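Local coordinates for enoyl-CoA hydratase/isomerase (Mycobacterium avium, PDB 3P5M) that belongs to the crotonase superfamily of enoyl-CoA hydratases and isomerases, which hydrate enoyl-CoA thioesters or shift their double bond, at the interface of chains A and B. Coordinates in Å, arbitrary orientation; residue numbers count along the deposited sequence, not the author numbering. Chains: chain A/B, Enoyl-CoA hydratase/isomerase.

Contact 1: the interface of chains A and B. Residues chain A 130, 134-136, 157; chain B 201, 204-205.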
loop_
_atom_site.group_PDB
_atom_site.type_symbol
_atom_site.label_atom_id
_atom_site.label_comp_id
_atom_site.label_asym_id
_atom_site.label_seq_id
_atom_site.Cartn_x
_atom_site.Cartn_y
_atom_site.Cartn_z
ATOM N N THR A 130 4.821 4.514 -29.023
ATOM C CA THR A 130 4.806 3.257 -29.745
ATOM C C THR A 130 3.432 2.910 -30.332
ATOM O O THR A 130 3.337 2.009 -31.165
ATOM C CB THR A 130 5.375 2.085 -28.896
ATOM O OG1 THR A 130 4.705 2.047 -27.641
ATOM C CG2 THR A 130 6.930 2.252 -28.665
ATOM N N LEU A 134 6.517 5.082 -33.005
ATOM C CA LEU A 134 7.627 5.984 -32.630
ATOM C C LEU A 134 8.230 5.621 -31.269
ATOM O O LEU A 134 7.716 4.753 -30.600
ATOM C CB LEU A 134 7.170 7.457 -32.658
ATOM C CG LEU A 134 6.689 8.038 -34.012
ATOM C CD1 LEU A 134 6.332 9.523 -33.890
ATOM C CD2 LEU A 134 7.753 7.856 -35.073
ATOM N N MET A 135 9.328 6.281 -30.874
ATOM C CA MET A 135 10.031 5.949 -29.657
ATOM C C MET A 135 9.960 7.148 -28.702
ATOM O O MET A 135 9.689 8.239 -29.138
ATOM C CB MET A 135 11.492 5.618 -29.996
ATOM C CG MET A 135 12.335 6.851 -30.341
ATOM S SD MET A 135 14.078 6.459 -30.538
ATOM C CE MET A 135 14.511 5.978 -28.843
ATOM N N PRO A 136 10.222 6.952 -27.379
ATOM C CA PRO A 136 10.185 8.115 -26.440
ATOM C C PRO A 136 11.112 9.229 -26.886
ATOM O O PRO A 136 12.128 8.951 -27.527
ATOM C CB PRO A 136 10.681 7.498 -25.128
ATOM C CG PRO A 136 10.236 6.035 -25.261
ATOM C CD PRO A 136 10.578 5.711 -26.666
ATOM N N ALA A 157 7.058 2.461 -21.883
ATOM C CA ALA A 157 7.465 2.737 -23.270
ATOM C C ALA A 157 6.957 1.662 -24.232
ATOM O O ALA A 157 6.541 1.978 -25.335
ATOM C CB ALA A 157 8.975 2.886 -23.391
ATOM N N ALA B 201 10.729 0.244 -33.425
ATOM C CA ALA B 201 10.552 1.212 -32.343
ATOM C C ALA B 201 10.995 0.680 -30.991
ATOM O O ALA B 201 11.616 1.420 -30.233
ATOM C CB ALA B 201 9.097 1.763 -32.277
ATOM N N TRP B 204 14.884 0.612 -30.941
ATOM C CA TRP B 204 15.389 1.950 -30.638
ATOM C C TRP B 204 15.155 2.398 -29.195
ATOM O O TRP B 204 16.084 2.938 -28.557
ATOM C CB TRP B 204 14.801 2.983 -31.598
ATOM C CG TRP B 204 15.575 3.073 -32.856
ATOM C CD1 TRP B 204 15.226 2.558 -34.067
ATOM C CD2 TRP B 204 16.856 3.688 -33.038
ATOM N NE1 TRP B 204 16.196 2.847 -35.008
ATOM C CE2 TRP B 204 17.210 3.521 -34.401
ATOM C CE3 TRP B 204 17.743 4.367 -32.189
ATOM C CZ2 TRP B 204 18.396 4.021 -34.931
ATOM C CZ3 TRP B 204 18.919 4.852 -32.726
ATOM C CH2 TRP B 204 19.227 4.693 -34.079
ATOM N N THR B 205 13.945 2.194 -28.685
ATOM C CA THR B 205 13.642 2.378 -27.258
ATOM C C THR B 205 14.630 1.618 -26.358
ATOM O O THR B 205 15.146 2.193 -25.395
ATOM C CB THR B 205 12.222 1.903 -26.939
ATOM O OG1 THR B 205 11.284 2.652 -27.708
ATOM C CG2 THR B 205 11.910 2.036 -25.443
#
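B:Thr205, on helix 199-213, packs against A:Pro136 and A:Ala157 and shows how a crotonase-superfamily subunit can seat a helix of its neighbour on apolar surface. Van der Waals contact carries this part of the interface. The two branches of the threonine divide the work: the methyl CG2 meets CB of A:Ala157 at 3.7 Å, while the hydroxyl OG1 lies 3.3 Å from CD of A:Pro136, with the proline ring and the threonine side chain crossing at about a right angle. With chi1 at -60°, CG2 stands anti to the backbone N and the hydroxyl beside that N, which turns the methyl to A:Ala157 and the hydroxyl to A:Pro136. A:Met135 supplies the second apolar element. Its SD touches CB of B:Trp204 at 3.7 Å, at the root of the side chain and not at the indole, and its chain turns at chi3 (-66°) to bring the methyl CE to 3.4 Å from the carbonyl O of B:Trp204, over the helix backbone. Nearer the N-terminal start of the helix, CB of B:Ala201 rests 3.7 Å from the carbonyl O of A:Leu134.

Hydrogen bonds within each chain probably hold the contacting groups in place. OG1 of B:Thr205 bonds to the carbonyl O of B:Ala201 at 2.8 Å, one helical turn back, approaching from above the carbonyl plane. In chain A, OG1 of A:Thr130 reaches the carbonyl O of A:Ala157 at 2.9 Å, tying the 3-10 helix 128-132 to helix 150-159.

Contact 2: the interface of chains A and B. Residues chain A 236, 252-254; chain B 52, 196-199.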
loop_
_atom_site.group_PDB
_atom_site.type_symbol
_atom_site.label_atom_id
_atom_site.label_comp_id
_atom_site.label_asym_id
_atom_site.label_seq_id
_atom_site.Cartn_x
_atom_site.Cartn_y
_atom_site.Cartn_z
ATOM N N ASP A 236 6.037 0.901 -40.433
ATOM C CA ASP A 236 5.281 0.869 -39.218
ATOM C C ASP A 236 4.827 2.264 -38.811
ATOM O O ASP A 236 3.712 2.400 -38.341
ATOM C CB ASP A 236 6.086 0.216 -38.093
ATOM C CG ASP A 236 5.893 -1.256 -38.040
ATOM O OD1 ASP A 236 5.087 -1.765 -38.836
ATOM O OD2 ASP A 236 6.528 -1.900 -37.195
ATOM N N PHE A 252 1.076 -3.417 -37.035
ATOM C CA PHE A 252 2.521 -3.255 -37.164
ATOM C C PHE A 252 3.151 -4.559 -37.647
ATOM O O PHE A 252 2.639 -5.638 -37.365
ATOM C CB PHE A 252 3.124 -2.843 -35.824
ATOM C CG PHE A 252 2.707 -1.479 -35.363
ATOM C CD1 PHE A 252 2.900 -0.359 -36.181
ATOM C CD2 PHE A 252 2.157 -1.302 -34.084
ATOM C CE1 PHE A 252 2.515 0.935 -35.748
ATOM C CE2 PHE A 252 1.808 -0.039 -33.622
ATOM C CZ PHE A 252 2.009 1.101 -34.463
ATOM N N ARG A 253 4.271 -4.450 -38.355
ATOM C CA ARG A 253 4.950 -5.609 -38.939
ATOM C C ARG A 253 6.436 -5.640 -38.576
ATOM O O ARG A 253 7.144 -6.602 -38.905
ATOM C CB ARG A 253 4.748 -5.620 -40.478
ATOM N N GLY A 254 6.918 -4.607 -37.880
ATOM C CA GLY A 254 8.321 -4.540 -37.529
ATOM C C GLY A 254 9.201 -4.175 -38.722
ATOM O O GLY A 254 10.314 -4.680 -38.849
ATOM N N ARG B 52 10.069 -11.543 -33.795
ATOM C CA ARG B 52 9.783 -10.188 -33.323
ATOM C C ARG B 52 9.829 -10.027 -31.788
ATOM O O ARG B 52 9.705 -8.926 -31.273
ATOM C CB ARG B 52 8.445 -9.723 -33.874
ATOM C CG ARG B 52 8.589 -9.166 -35.277
ATOM C CD ARG B 52 7.274 -9.031 -35.908
ATOM N NE ARG B 52 6.617 -7.783 -35.554
ATOM C CZ ARG B 52 5.341 -7.536 -35.832
ATOM N NH1 ARG B 52 4.619 -8.461 -36.468
ATOM N NH2 ARG B 52 4.784 -6.390 -35.474
ATOM N N GLY B 196 3.404 -8.453 -31.680
ATOM C CA GLY B 196 2.635 -7.789 -32.731
ATOM C C GLY B 196 2.883 -6.281 -32.785
ATOM O O GLY B 196 2.302 -5.550 -33.626
ATOM N N GLY B 197 3.763 -5.820 -31.901
ATOM C CA GLY B 197 4.146 -4.413 -31.813
ATOM C C GLY B 197 5.182 -3.885 -32.805
ATOM O O GLY B 197 5.725 -4.615 -33.636
ATOM N N PRO B 198 5.427 -2.577 -32.752
ATOM C CA PRO B 198 6.388 -1.909 -33.624
ATOM C C PRO B 198 7.847 -2.259 -33.293
ATOM O O PRO B 198 8.545 -1.486 -32.657
ATOM C CB PRO B 198 6.086 -0.440 -33.374
ATOM C CG PRO B 198 5.601 -0.426 -31.947
ATOM C CD PRO B 198 4.706 -1.614 -31.899
ATOM N N THR B 199 8.299 -3.404 -33.775
ATOM C CA THR B 199 9.565 -3.994 -33.357
ATOM C C THR B 199 10.787 -3.084 -33.492
ATOM O O THR B 199 11.672 -3.113 -32.639
ATOM C CB THR B 199 9.794 -5.319 -34.086
ATOM O OG1 THR B 199 8.605 -6.099 -33.970
ATOM C CG2 THR B 199 10.974 -6.082 -33.459
HETATM O O HOH W 1 0.523 -6.935 -35.482
HETATM O O HOH W 2 -0.022 -4.765 -34.672
#
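A:Phe252 lays one face of its ring against B:Pro198, immediately before helix 199-213, and this is the tightly packed part of the contact. CB of the proline sits over the ring centre, 4.0 Å above its plane, and CD presses on ring atom CD2 at 3.4 Å. The phenylalanine CG stands anti to its own carbonyl carbon (chi1 -67°), a turn that puts the ring face against the proline. Beside this pair, the guanidinium of B:Arg52 lies with one face over the backbone of A:Arg253, whose carbonyl carbon is 3.5 Å above its centre. The orientation of the guanidinium is set by its own chain: NE bonds to the hydroxyl OG1 of B:Thr199 at 3.0 Å and NH2 to the carbonyl O of B:Gly197 at 2.7 Å, both partners near the guanidinium plane. Across the interface NH2 makes a weak bond to the carbonyl O of A:Phe252. In the carboxylate of A:Asp236, OD1 takes N of A:Arg253 and OD2 takes N of A:Gly254, each at 2.8 Å, which probably shapes the C-terminal segment.

The looser side is bridged by water. Water 2 joins the backbone N of A:Phe252 to the carbonyl O of B:Gly196, and water 1 links that carbonyl to O of A:Phe252; the waters are modelled too close together, making their exact positions doubtful. The site docks the C-terminal tail of one subunit onto its neighbour, probably supporting the six-chain assembly.

Contact 1 and contact 2 lie about 11 Å apart, measured between the centres of their C-alpha atoms, and share one element of chain B, helix 199-213. Contact 2 meets its N-terminal start and the residues leading into it, whereas contact 1 meets residues 201 to 205, in its first two turns. Chain A answers with separate pieces of sequence: the 3-10 helix 128-132, the loop after it and helix 150-159 for contact 1, and helix 235-245 with the C-terminal tail for contact 2. Together they would help to hold the N-terminal end of that helix in place, and plausibly the packing of subunits in the deposited hexamer.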